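Long-range contacts in methylaspartate ammonia-lyase (Citrobacter amalonaticus, PDB 1KKO), which catalyses the reversible, magnesium-dependent anti elimination of ammonia from (2S,3S)-3-methylaspartate to give mesaconate, a step in glutamate degradation: residues A[104-109]-A[136-141]; A[1-6]-A[55-60]; A[108-113]-A[337-342]; A[148-153]-A[368-373]. All coordinates share one frame; numbering follows the deposited sequence.

Contact 1: A[104-109]-A[136-141]; sequences RDVDAF and QALLDA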
loop_
_atom_site.group_PDB
_atom_site.type_symbol
_atom_site.label_atom_id
_atom_site.label_comp_id
_atom_site.label_asym_id
_atom_site.label_seq_id
_atom_site.Cartn_x
_atom_site.Cartn_y
_atom_site.Cartn_z
ATOM N N ARG A 104 -11.245 23.199 -19.584
ATOM C CA ARG A 104 -10.458 24.091 -18.748
ATOM C C ARG A 104 -8.986 24.017 -19.092
ATOM O O ARG A 104 -8.437 22.933 -19.313
ATOM C CB ARG A 104 -10.671 23.743 -17.275
ATOM C CG ARG A 104 -9.781 24.454 -16.274
ATOM C CD ARG A 104 -10.226 24.176 -14.838
ATOM N NE ARG A 104 -11.590 24.645 -14.656
ATOM C CZ ARG A 104 -11.912 25.828 -14.147
ATOM N NH1 ARG A 104 -10.969 26.642 -13.702
ATOM N NH2 ARG A 104 -13.187 26.172 -14.072
ATOM N N ASP A 105 -8.340 25.174 -19.140
ATOM C CA ASP A 105 -6.926 25.228 -19.428
ATOM C C ASP A 105 -6.117 24.844 -18.196
ATOM O O ASP A 105 -6.432 25.264 -17.084
ATOM C CB ASP A 105 -6.507 26.615 -19.909
ATOM C CG ASP A 105 -5.166 26.581 -20.562
ATOM O OD1 ASP A 105 -4.173 26.729 -19.845
ATOM O OD2 ASP A 105 -5.008 26.342 -21.780
ATOM N N VAL A 106 -5.064 24.058 -18.397
ATOM C CA VAL A 106 -4.230 23.591 -17.297
ATOM C C VAL A 106 -2.776 24.010 -17.441
ATOM O O VAL A 106 -1.900 23.442 -16.819
ATOM C CB VAL A 106 -4.331 22.041 -17.104
ATOM C CG1 VAL A 106 -5.707 21.663 -16.646
ATOM C CG2 VAL A 106 -3.960 21.321 -18.381
ATOM N N ASP A 107 -2.492 25.017 -18.266
ATOM C CA ASP A 107 -1.109 25.452 -18.386
ATOM C C ASP A 107 -0.557 25.924 -17.049
ATOM O O ASP A 107 0.635 25.845 -16.821
ATOM C CB ASP A 107 -0.964 26.569 -19.405
ATOM C CG ASP A 107 -1.011 26.064 -20.821
ATOM O OD1 ASP A 107 -1.045 24.824 -21.031
ATOM O OD2 ASP A 107 -1.004 26.851 -21.797
ATOM N N ALA A 108 -1.432 26.444 -16.197
ATOM C CA ALA A 108 -1.065 26.799 -14.844
ATOM C C ALA A 108 -1.926 25.994 -13.882
ATOM O O ALA A 108 -2.992 25.496 -14.251
ATOM C CB ALA A 108 -1.255 28.296 -14.608
ATOM N N PHE A 109 -1.462 25.922 -12.643
ATOM C CA PHE A 109 -2.147 25.187 -11.588
ATOM C C PHE A 109 -2.923 26.043 -10.597
ATOM O O PHE A 109 -4.080 25.769 -10.313
ATOM C CB PHE A 109 -1.112 24.370 -10.829
ATOM C CG PHE A 109 -1.607 23.781 -9.532
ATOM C CD1 PHE A 109 -2.658 22.888 -9.523
ATOM C CD2 PHE A 109 -0.995 24.090 -8.335
ATOM C CE1 PHE A 109 -3.103 22.339 -8.335
ATOM C CE2 PHE A 109 -1.432 23.533 -7.160
ATOM C CZ PHE A 109 -2.485 22.655 -7.160
ATOM N N GLN A 136 -5.149 17.639 -6.671
ATOM C CA GLN A 136 -4.097 16.697 -7.043
ATOM C C GLN A 136 -4.098 16.488 -8.553
ATOM O O GLN A 136 -3.073 16.548 -9.191
ATOM C CB GLN A 136 -4.298 15.335 -6.397
ATOM C CG GLN A 136 -4.091 15.254 -4.900
ATOM C CD GLN A 136 -4.725 13.995 -4.382
ATOM O OE1 GLN A 136 -4.599 12.938 -5.006
ATOM N NE2 GLN A 136 -5.434 14.093 -3.268
ATOM N N ALA A 137 -5.273 16.230 -9.105
ATOM C CA ALA A 137 -5.377 15.977 -10.531
ATOM C C ALA A 137 -5.002 17.216 -11.356
ATOM O O ALA A 137 -4.390 17.091 -12.404
ATOM C CB ALA A 137 -6.758 15.500 -10.890
ATOM N N LEU A 138 -5.370 18.401 -10.877
ATOM C CA LEU A 138 -5.047 19.633 -11.592
ATOM C C LEU A 138 -3.552 19.915 -11.579
ATOM O O LEU A 138 -3.019 20.428 -12.565
ATOM C CB LEU A 138 -5.833 20.813 -11.022
ATOM C CG LEU A 138 -7.320 20.726 -11.355
ATOM C CD1 LEU A 138 -8.106 21.595 -10.407
ATOM C CD2 LEU A 138 -7.586 21.107 -12.810
ATOM N N LEU A 139 -2.871 19.578 -10.486
ATOM C CA LEU A 139 -1.430 19.722 -10.412
ATOM C C LEU A 139 -0.777 18.744 -11.372
ATOM O O LEU A 139 0.126 19.088 -12.127
ATOM C CB LEU A 139 -0.927 19.480 -8.994
ATOM C CG LEU A 139 0.595 19.585 -8.831
ATOM C CD1 LEU A 139 1.152 20.949 -9.233
ATOM C CD2 LEU A 139 1.002 19.263 -7.399
ATOM N N ASP A 140 -1.258 17.503 -11.350
ATOM C CA ASP A 140 -0.742 16.493 -12.251
ATOM C C ASP A 140 -1.009 16.908 -13.704
ATOM O O ASP A 140 -0.168 16.651 -14.574
ATOM C CB ASP A 140 -1.399 15.141 -11.939
ATOM C CG ASP A 140 -0.601 13.955 -12.421
ATOM O OD1 ASP A 140 0.657 13.973 -12.338
ATOM O OD2 ASP A 140 -1.215 12.943 -12.827
ATOM N N ALA A 141 -2.161 17.530 -13.967
ATOM C CA ALA A 141 -2.488 17.995 -15.324
ATOM C C ALA A 141 -1.505 19.063 -15.817
ATOM O O ALA A 141 -0.997 18.981 -16.922
ATOM C CB ALA A 141 -3.891 18.502 -15.391
HETATM O O HOH W 1 -4.351 23.032 -13.502
#
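Phe109 lays its ring across Leu139 of helix 128-146, and this aromatic-aliphatic contact is the main one here. Leu139 CB stands 3.6 Å above one ring face, displaced toward the rim, in a CH-pi contact in which Phe109 CE1 comes within 3.7 Å of that CB. Leu139 CD1 reaches the other part of the ring, at CG and CD2. Phe109 CG is anti to the backbone N (chi1 168°), and the ring beyond it runs close to the helix backbone, CD1 3.5 Å from Leu139 N. The purely aliphatic part belongs to Val106, whose CG1 meets Ala141 CB at 3.9 Å and, more loosely, Leu138 CD2.

The polar part is indirect. One water donates to Ala108 O at 2.9 Å and to Leu138 O at 3.1 Å, bridging loop and helix. Within the loop, Asp107 N donates to Asp105 OD1 at 2.9 Å, from above the carboxylate plane, forming an Asx turn.

The loop between helices 86-101 and 110-118 thus lies against helix 128-146. Leu138 and Ala141 also touch Leu57 and Leu59 of strand 47-59, while Leu139 also packs on Val153 and Val154 of helix 150-157.

Contact 2: A[1-6]-A[55-60]; sequences MKIKQA and VQLILE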
loop_
_atom_site.group_PDB
_atom_site.type_symbol
_atom_site.label_atom_id
_atom_site.label_comp_id
_atom_site.label_asym_id
_atom_site.label_seq_id
_atom_site.Cartn_x
_atom_site.Cartn_y
_atom_site.Cartn_z
HETATM N N MSE A 1 -2.985 24.315 -22.937
HETATM C CA MSE A 1 -3.569 22.957 -23.126
HETATM C C MSE A 1 -4.783 22.785 -22.239
HETATM O O MSE A 1 -4.789 23.218 -21.089
HETATM C CB MSE A 1 -2.566 21.865 -22.806
HETATM C CG MSE A 1 -2.996 20.518 -23.384
HETATM SE SE MSE A 1 -1.757 19.120 -22.957
HETATM C CE MSE A 1 -0.216 19.751 -23.972
ATOM N N LYS A 2 -5.834 22.226 -22.815
ATOM C CA LYS A 2 -7.075 21.940 -22.118
ATOM C C LYS A 2 -7.293 20.489 -21.688
ATOM O O LYS A 2 -6.724 19.550 -22.244
ATOM C CB LYS A 2 -8.246 22.286 -23.048
ATOM C CG LYS A 2 -8.154 23.626 -23.783
ATOM C CD LYS A 2 -8.220 24.781 -22.838
ATOM C CE LYS A 2 -8.335 26.114 -23.582
ATOM N NZ LYS A 2 -7.018 26.775 -23.741
ATOM N N ILE A 3 -8.148 20.345 -20.684
ATOM C CA ILE A 3 -8.705 19.063 -20.313
ATOM C C ILE A 3 -9.767 18.740 -21.347
ATOM O O ILE A 3 -10.649 19.564 -21.619
ATOM C CB ILE A 3 -9.376 19.159 -18.937
ATOM C CG1 ILE A 3 -8.340 19.407 -17.849
ATOM C CG2 ILE A 3 -10.170 17.896 -18.642
ATOM C CD1 ILE A 3 -8.950 19.886 -16.544
ATOM N N LYS A 4 -9.667 17.563 -21.945
ATOM C CA LYS A 4 -10.660 17.078 -22.895
ATOM C C LYS A 4 -11.816 16.384 -22.198
ATOM O O LYS A 4 -12.971 16.596 -22.535
ATOM C CB LYS A 4 -10.018 16.083 -23.857
ATOM C CG LYS A 4 -9.604 16.659 -25.186
ATOM C CD LYS A 4 -9.179 15.572 -26.161
ATOM C CE LYS A 4 -8.425 14.452 -25.489
ATOM N NZ LYS A 4 -9.323 13.325 -25.113
ATOM N N GLN A 5 -11.497 15.523 -21.232
ATOM C CA GLN A 5 -12.522 14.739 -20.565
ATOM C C GLN A 5 -12.160 14.560 -19.108
ATOM O O GLN A 5 -10.989 14.383 -18.793
ATOM C CB GLN A 5 -12.646 13.358 -21.215
ATOM C CG GLN A 5 -13.826 12.568 -20.699
ATOM C CD GLN A 5 -14.264 11.432 -21.603
ATOM O OE1 GLN A 5 -13.609 11.127 -22.606
ATOM N NE2 GLN A 5 -15.381 10.803 -21.242
ATOM N N ALA A 6 -13.164 14.609 -18.241
ATOM C CA ALA A 6 -12.969 14.369 -16.806
ATOM C C ALA A 6 -13.792 13.147 -16.401
ATOM O O ALA A 6 -14.966 13.040 -16.768
ATOM C CB ALA A 6 -13.400 15.571 -16.009
ATOM N N VAL A 55 -10.141 10.898 -9.665
ATOM C CA VAL A 55 -10.341 11.902 -10.695
ATOM C C VAL A 55 -9.311 11.647 -11.785
ATOM O O VAL A 55 -8.127 11.540 -11.499
ATOM C CB VAL A 55 -10.085 13.323 -10.121
ATOM C CG1 VAL A 55 -10.362 14.391 -11.167
ATOM C CG2 VAL A 55 -10.942 13.545 -8.881
ATOM N N GLN A 56 -9.771 11.499 -13.022
ATOM C CA GLN A 56 -8.872 11.359 -14.151
ATOM C C GLN A 56 -9.208 12.459 -15.138
ATOM O O GLN A 56 -10.373 12.651 -15.489
ATOM C CB GLN A 56 -9.039 9.992 -14.811
ATOM C CG GLN A 56 -8.621 8.850 -13.909
ATOM C CD GLN A 56 -8.737 7.514 -14.598
ATOM O OE1 GLN A 56 -7.726 6.951 -15.014
ATOM N NE2 GLN A 56 -9.960 7.022 -14.751
ATOM N N LEU A 57 -8.175 13.164 -15.579
ATOM C CA LEU A 57 -8.349 14.248 -16.532
ATOM C C LEU A 57 -7.564 13.894 -17.776
ATOM O O LEU A 57 -6.342 13.859 -17.760
ATOM C CB LEU A 57 -7.825 15.558 -15.950
ATOM C CG LEU A 57 -8.357 15.954 -14.572
ATOM C CD1 LEU A 57 -7.676 17.213 -14.083
ATOM C CD2 LEU A 57 -9.852 16.164 -14.565
ATOM N N ILE A 58 -8.278 13.590 -18.852
ATOM C CA ILE A 58 -7.644 13.285 -20.126
ATOM C C ILE A 58 -7.399 14.618 -20.794
ATOM O O ILE A 58 -8.346 15.381 -21.015
ATOM C CB ILE A 58 -8.549 12.420 -21.008
ATOM C CG1 ILE A 58 -8.922 11.118 -20.300
ATOM C CG2 ILE A 58 -7.867 12.108 -22.316
ATOM C CD1 ILE A 58 -9.928 10.308 -21.068
ATOM N N LEU A 59 -6.139 14.892 -21.105
ATOM C CA LEU A 59 -5.750 16.162 -21.721
ATOM C C LEU A 59 -5.723 16.074 -23.235
ATOM O O LEU A 59 -5.766 14.989 -23.798
ATOM C CB LEU A 59 -4.367 16.570 -21.242
ATOM C CG LEU A 59 -4.132 16.530 -19.728
ATOM C CD1 LEU A 59 -2.760 17.093 -19.409
ATOM C CD2 LEU A 59 -5.203 17.289 -18.961
ATOM N N GLU A 60 -5.630 17.227 -23.890
ATOM C CA GLU A 60 -5.570 17.263 -25.348
ATOM C C GLU A 60 -4.397 16.473 -25.916
ATOM O O GLU A 60 -4.485 15.978 -27.037
ATOM C CB GLU A 60 -5.475 18.711 -25.833
ATOM C CG GLU A 60 -6.723 19.531 -25.584
ATOM C CD GLU A 60 -6.626 20.944 -26.147
ATOM O OE1 GLU A 60 -5.767 21.745 -25.702
ATOM O OE2 GLU A 60 -7.437 21.261 -27.038
#
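Two residues, Lys4 and Gln5, stand opposite the single Ile58, a classic beta bulge set in the antiparallel pairing of strands 3-18 and 47-59 in the N-terminal domain. Ile58 O accepts from both backbone nitrogens, Lys4 N at 2.7 Å and Gln5 N at 3.2 Å, the latter on a lone pair. Past the bulge, Ile58 N returns a bond to Gln5 O.

The extra residue sends Lys4 over the neighbouring strand. Its CB sits beside Ile58 O, and CG comes near CA and CG of Glu60. CD continues past Glu60 CA. A bend at chi3 (-37°) then brings CE to 3.2 Å from Leu59 O, and NZ ends 3.4 Å from the methyl Ile58 CG2.

Among the aliphatic contacts, Ile3 CD1 meets Leu57 CD1 and Ile3 CG1 meets Leu59 CD2, while Ala6 CB rests 3.9 Å from Leu57 CD2. Leu57 and Leu59 also touch helix 128-146, and Ala6 touches Leu101 of helix 86-101. On the side of Ile58, Gln5 OE1 bonds Thr411 of the second subunit, so this edge also serves the dimer.

Near the N-terminus, Lys2 is flanked by Glu60, which lies alongside it; Lys2 NZ instead makes its salt bridge with Asp105. Lys2 N donates almost straight (172°) to Glu60 OE1 at 2.9 Å, arriving 49° out of the carboxylate plane.

Contact 3: A[108-113]-A[337-342]; sequences AFLPNA and GIHNIV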
loop_
_atom_site.group_PDB
_atom_site.type_symbol
_atom_site.label_atom_id
_atom_site.label_comp_id
_atom_site.label_asym_id
_atom_site.label_seq_id
_atom_site.Cartn_x
_atom_site.Cartn_y
_atom_site.Cartn_z
ATOM N N ALA A 108 -1.432 26.444 -16.197
ATOM C CA ALA A 108 -1.065 26.799 -14.844
ATOM C C ALA A 108 -1.926 25.994 -13.882
ATOM O O ALA A 108 -2.992 25.496 -14.251
ATOM C CB ALA A 108 -1.255 28.296 -14.608
ATOM N N PHE A 109 -1.462 25.922 -12.643
ATOM C CA PHE A 109 -2.147 25.187 -11.588
ATOM C C PHE A 109 -2.923 26.043 -10.597
ATOM O O PHE A 109 -4.080 25.769 -10.313
ATOM C CB PHE A 109 -1.112 24.370 -10.829
ATOM C CG PHE A 109 -1.607 23.781 -9.532
ATOM C CD1 PHE A 109 -2.658 22.888 -9.523
ATOM C CD2 PHE A 109 -0.995 24.090 -8.335
ATOM C CE1 PHE A 109 -3.103 22.339 -8.335
ATOM C CE2 PHE A 109 -1.432 23.533 -7.160
ATOM C CZ PHE A 109 -2.485 22.655 -7.160
ATOM N N LEU A 110 -2.287 27.099 -10.098
ATOM C CA LEU A 110 -2.867 27.851 -8.989
ATOM C C LEU A 110 -4.243 28.462 -9.236
ATOM O O LEU A 110 -5.107 28.347 -8.382
ATOM C CB LEU A 110 -1.897 28.930 -8.508
ATOM C CG LEU A 110 -1.055 28.588 -7.282
ATOM C CD1 LEU A 110 -0.068 29.709 -7.009
ATOM C CD2 LEU A 110 -1.936 28.350 -6.048
ATOM N N PRO A 111 -4.471 29.141 -10.360
ATOM C CA PRO A 111 -5.804 29.695 -10.603
ATOM C C PRO A 111 -6.882 28.617 -10.541
ATOM O O PRO A 111 -7.925 28.823 -9.938
ATOM C CB PRO A 111 -5.684 30.336 -11.992
ATOM C CG PRO A 111 -4.275 30.641 -12.125
ATOM C CD PRO A 111 -3.526 29.512 -11.427
ATOM N N ASN A 112 -6.631 27.452 -11.136
ATOM C CA ASN A 112 -7.620 26.384 -11.082
ATOM C C ASN A 112 -7.812 25.864 -9.653
ATOM O O ASN A 112 -8.929 25.589 -9.219
ATOM C CB ASN A 112 -7.201 25.216 -11.970
ATOM C CG ASN A 112 -7.305 25.524 -13.438
ATOM O OD1 ASN A 112 -8.078 26.395 -13.847
ATOM N ND2 ASN A 112 -6.582 24.755 -14.254
ATOM N N ALA A 113 -6.709 25.703 -8.942
ATOM C CA ALA A 113 -6.798 25.231 -7.559
ATOM C C ALA A 113 -7.617 26.193 -6.702
ATOM O O ALA A 113 -8.474 25.769 -5.925
ATOM C CB ALA A 113 -5.421 25.056 -6.974
ATOM N N GLY A 337 -7.698 22.011 -1.078
ATOM C CA GLY A 337 -6.777 22.029 -2.191
ATOM C C GLY A 337 -5.339 21.954 -1.711
ATOM O O GLY A 337 -4.954 22.612 -0.732
ATOM N N ILE A 338 -4.506 21.219 -2.441
ATOM C CA ILE A 338 -3.138 20.977 -1.996
ATOM C C ILE A 338 -2.254 22.212 -2.082
ATOM O O ILE A 338 -1.185 22.240 -1.499
ATOM C CB ILE A 338 -2.519 19.784 -2.747
ATOM C CG1 ILE A 338 -2.419 20.046 -4.245
ATOM C CG2 ILE A 338 -3.298 18.507 -2.441
ATOM C CD1 ILE A 338 -1.672 18.940 -4.993
ATOM N N HIS A 339 -2.683 23.229 -2.823
ATOM C CA HIS A 339 -1.955 24.496 -2.808
ATOM C C HIS A 339 -1.923 25.039 -1.375
ATOM O O HIS A 339 -0.974 25.718 -0.985
ATOM C CB HIS A 339 -2.572 25.516 -3.744
ATOM C CG HIS A 339 -3.989 25.851 -3.441
ATOM N ND1 HIS A 339 -4.988 24.904 -3.369
ATOM C CD2 HIS A 339 -4.585 27.047 -3.211
ATOM C CE1 HIS A 339 -6.136 25.500 -3.106
ATOM N NE2 HIS A 339 -5.919 26.800 -3.001
ATOM N N ASN A 340 -2.942 24.726 -0.579
ATOM C CA ASN A 340 -2.988 25.147 0.815
ATOM C C ASN A 340 -1.892 24.460 1.624
ATOM O O ASN A 340 -1.405 25.011 2.607
ATOM C CB ASN A 340 -4.352 24.872 1.447
ATOM C CG ASN A 340 -5.468 25.673 0.826
ATOM O OD1 ASN A 340 -6.549 25.141 0.519
ATOM N ND2 ASN A 340 -5.230 26.947 0.637
ATOM N N ILE A 341 -1.520 23.232 1.259
ATOM C CA ILE A 341 -0.417 22.570 1.947
ATOM C C ILE A 341 0.874 23.342 1.699
ATOM O O ILE A 341 1.666 23.555 2.625
ATOM C CB ILE A 341 -0.199 21.123 1.465
ATOM C CG1 ILE A 341 -1.439 20.262 1.622
ATOM C CG2 ILE A 341 0.972 20.496 2.214
ATOM C CD1 ILE A 341 -1.339 18.976 0.808
ATOM N N VAL A 342 1.115 23.706 0.444
ATOM C CA VAL A 342 2.325 24.438 0.106
ATOM C C VAL A 342 2.360 25.737 0.911
ATOM O O VAL A 342 3.360 26.056 1.543
ATOM C CB VAL A 342 2.419 24.757 -1.402
ATOM C CG1 VAL A 342 3.721 25.464 -1.705
ATOM C CG2 VAL A 342 2.301 23.483 -2.257
#
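Asn340 N donates to Gly337 O at 2.9 Å, a turn at the start of the helix beside which His339 meets Ala113 and Leu110; no hydrogen bond crosses between the segments. The contact joins two domains of the enolase-superfamily fold: helix 110-118 of the N-terminal domain meets the start of helix 339-351, which connects strands 327-330 and 354-357 of the TIM barrel in a beta-alpha-beta crossover.

The imidazole of His339 does most of the touching. Its CG sits between the backbone N and the carbonyl carbon (chi1 59°), and one ring face is presented to Ala113. The methyl CB of Ala113 stands 3.6 Å above that face, shifted toward the rim on the ND1 side, in a CH-pi contact. Leu110 comes at the same residue obliquely, its CD2 3.7 Å from His339 CB.

The same Ala113 CB also lies 3.7 Å above a face of the Phe109 ring, opposite the face that Leu139 covers. One methyl therefore touches a face of both rings, phenyl and imidazole. The bond from Ala113 N to Phe109 O, at 3.0 Å, ties these two residues together in the helical turn.

Around the seam, Glu157 accepts from the backbone N of both Phe109 and Leu110, Asp117 OD1 accepts from Gly337 N, and Trp158 packs on Leu110 and His339. Ile338 crosses Phe109 at about a right angle, bringing CG1 to 3.9 Å from the ring atom CZ.

Contact 4: A[148-153]-A[368-373]; sequences RLKTEV and ARTCVH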
loop_
_atom_site.group_PDB
_atom_site.type_symbol
_atom_site.label_atom_id
_atom_site.label_comp_id
_atom_site.label_asym_id
_atom_site.label_seq_id
_atom_site.Cartn_x
_atom_site.Cartn_y
_atom_site.Cartn_z
ATOM N N ARG A 148 6.775 18.746 -17.135
ATOM C CA ARG A 148 7.365 18.959 -15.826
ATOM C C ARG A 148 6.884 17.913 -14.849
ATOM O O ARG A 148 5.851 17.311 -15.055
ATOM C CB ARG A 148 6.965 20.326 -15.274
ATOM C CG ARG A 148 7.656 21.502 -15.949
ATOM C CD ARG A 148 7.225 22.845 -15.386
ATOM N NE ARG A 148 5.852 23.151 -15.745
ATOM C CZ ARG A 148 5.158 24.192 -15.293
ATOM N NH1 ARG A 148 5.721 25.038 -14.443
ATOM N NH2 ARG A 148 3.922 24.407 -15.694
ATOM N N LEU A 149 7.650 17.717 -13.790
ATOM C CA LEU A 149 7.183 16.898 -12.685
ATOM C C LEU A 149 6.271 17.759 -11.824
ATOM O O LEU A 149 6.383 18.982 -11.818
ATOM C CB LEU A 149 8.351 16.435 -11.833
ATOM C CG LEU A 149 9.491 15.778 -12.603
ATOM C CD1 LEU A 149 10.531 15.254 -11.647
ATOM C CD2 LEU A 149 8.980 14.673 -13.508
ATOM N N LYS A 150 5.382 17.136 -11.066
ATOM C CA LYS A 150 4.520 17.897 -10.174
ATOM C C LYS A 150 5.345 18.785 -9.237
ATOM O O LYS A 150 4.987 19.936 -9.007
ATOM C CB LYS A 150 3.614 16.964 -9.388
ATOM C CG LYS A 150 2.481 16.372 -10.237
ATOM C CD LYS A 150 1.561 15.465 -9.413
ATOM C CE LYS A 150 2.202 14.132 -9.042
ATOM N NZ LYS A 150 2.538 13.316 -10.234
ATOM N N THR A 151 6.460 18.273 -8.731
ATOM C CA THR A 151 7.311 19.062 -7.847
ATOM C C THR A 151 7.755 20.346 -8.534
ATOM O O THR A 151 7.821 21.408 -7.908
ATOM C CB THR A 151 8.567 18.273 -7.431
ATOM O OG1 THR A 151 9.332 17.879 -8.569
ATOM C CG2 THR A 151 8.242 17.015 -6.814
ATOM N N GLU A 152 8.112 20.237 -9.808
ATOM C CA GLU A 152 8.610 21.391 -10.567
ATOM C C GLU A 152 7.529 22.427 -10.767
ATOM O O GLU A 152 7.802 23.633 -10.757
ATOM C CB GLU A 152 9.165 20.932 -11.915
ATOM C CG GLU A 152 10.439 20.121 -11.780
ATOM C CD GLU A 152 10.957 19.639 -13.112
ATOM O OE1 GLU A 152 10.170 19.069 -13.883
ATOM O OE2 GLU A 152 12.150 19.854 -13.400
ATOM N N VAL A 153 6.300 21.999 -10.967
ATOM C CA VAL A 153 5.216 22.943 -11.133
ATOM C C VAL A 153 5.079 23.767 -9.863
ATOM O O VAL A 153 4.899 24.990 -9.927
ATOM C CB VAL A 153 3.880 22.234 -11.439
ATOM C CG1 VAL A 153 2.734 23.229 -11.440
ATOM C CG2 VAL A 153 3.942 21.505 -12.774
ATOM N N ALA A 368 -0.974 10.033 -1.690
ATOM C CA ALA A 368 0.323 9.996 -1.033
ATOM C C ALA A 368 1.443 10.343 -2.008
ATOM O O ALA A 368 2.338 11.120 -1.673
ATOM C CB ALA A 368 0.585 8.637 -0.415
ATOM N N ARG A 369 1.406 9.774 -3.205
ATOM C CA ARG A 369 2.434 10.035 -4.194
ATOM C C ARG A 369 2.453 11.526 -4.536
ATOM O O ARG A 369 3.516 12.133 -4.691
ATOM C CB ARG A 369 2.170 9.179 -5.431
ATOM C CG ARG A 369 3.247 9.209 -6.454
ATOM C CD ARG A 369 3.001 8.238 -7.561
ATOM N NE ARG A 369 1.849 8.599 -8.377
ATOM C CZ ARG A 369 0.823 7.807 -8.656
ATOM N NH1 ARG A 369 0.730 6.582 -8.146
ATOM N NH2 ARG A 369 -0.132 8.262 -9.436
ATOM N N THR A 370 1.275 12.109 -4.699
ATOM C CA THR A 370 1.185 13.525 -5.010
ATOM C C THR A 370 1.755 14.367 -3.878
ATOM O O THR A 370 2.449 15.360 -4.110
ATOM C CB THR A 370 -0.254 13.912 -5.299
ATOM O OG1 THR A 370 -0.755 13.124 -6.390
ATOM C CG2 THR A 370 -0.367 15.362 -5.757
ATOM N N CYS A 371 1.453 13.984 -2.644
ATOM C CA CYS A 371 1.998 14.672 -1.485
ATOM C C CYS A 371 3.525 14.661 -1.458
ATOM O O CYS A 371 4.139 15.605 -0.947
ATOM C CB CYS A 371 1.452 14.086 -0.187
ATOM S SG CYS A 371 -0.261 14.591 0.183
ATOM N N VAL A 372 4.151 13.602 -1.963
ATOM C CA VAL A 372 5.601 13.580 -2.025
ATOM C C VAL A 372 6.137 14.763 -2.833
ATOM O O VAL A 372 7.134 15.395 -2.465
ATOM C CB VAL A 372 6.118 12.250 -2.617
ATOM C CG1 VAL A 372 7.610 12.321 -2.921
ATOM C CG2 VAL A 372 5.840 11.118 -1.650
ATOM N N HIS A 373 5.468 15.078 -3.936
ATOM C CA HIS A 373 5.896 16.195 -4.769
ATOM C C HIS A 373 5.698 17.529 -4.078
ATOM O O HIS A 373 6.545 18.413 -4.173
ATOM C CB HIS A 373 5.191 16.155 -6.110
ATOM C CG HIS A 373 5.659 15.029 -6.971
ATOM N ND1 HIS A 373 6.511 15.211 -8.042
ATOM C CD2 HIS A 373 5.440 13.695 -6.876
ATOM C CE1 HIS A 373 6.785 14.030 -8.571
ATOM N NE2 HIS A 373 6.139 13.098 -7.890
HETATM O O HOH W 2 0.568 10.930 -10.249
HETATM O O HOH W 3 3.755 10.739 -9.620
#
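Leu149 touches the imidazole of His373 with its CB, close to the ring plane and at the CE1 corner. It is the N-cap residue of helix 150-157, which comes from the N-terminal domain and here meets helix 365-378 of the TIM barrel, so the contact is a helix-helix seam between domains.

Lys150, next in the chain, crosses His373 at about a right angle. Its CB lies 3.6 Å from ND1. The bend at chi3 (-73°) carries CE over the ring face, 3.9 Å above the plane on the CD2 side, a CH-pi contact with the aliphatic part of a lysine. CD passes Thr370 CG2 on the way. The ammonium is well supplied: NZ forms a salt bridge with Asp140 and donates to two waters, one of which accepts from Arg369 NH2 at 2.9 Å and the other, weakly, from Arg369 NE. These waters connect two like-charged groups.

Thr151 N points at His373 ND1, 3.1 Å away, with a bent N-H angle of 138°; ND1 is also too close to the threonine methyl in the model, so its exact place is doubtful. Across the ring, His373 NE2 bonds Glu401 of helix 392-410.

Glu152 turns back to the N-cap residue: its OE1 accepts from Leu149 N through the anti lone pair, at 2.9 Å and nearly straight.

In the fold
Contact 2 is the most exposed of the four and the only one built on strand-to-strand hydrogen bonds; contacts 1, 3 and 4 are buried and rest mainly on side chains. Contacts 1 and 2 stay inside the N-terminal domain, whereas 3 and 4 tie it to the barrel, through different barrel helices. Phe109 belongs to both contact 1 and contact 3. Salt bridges join contact 1 to its other neighbours: Asp105-Lys2 to contact 2 and Asp140-Lys150 to contact 4; contacts 3 and 4 meet by packing. Both interdomain seams use a histidine face met by an aliphatic carbon, but contact 3 is otherwise apolar, while contact 4 adds charged groups and waters.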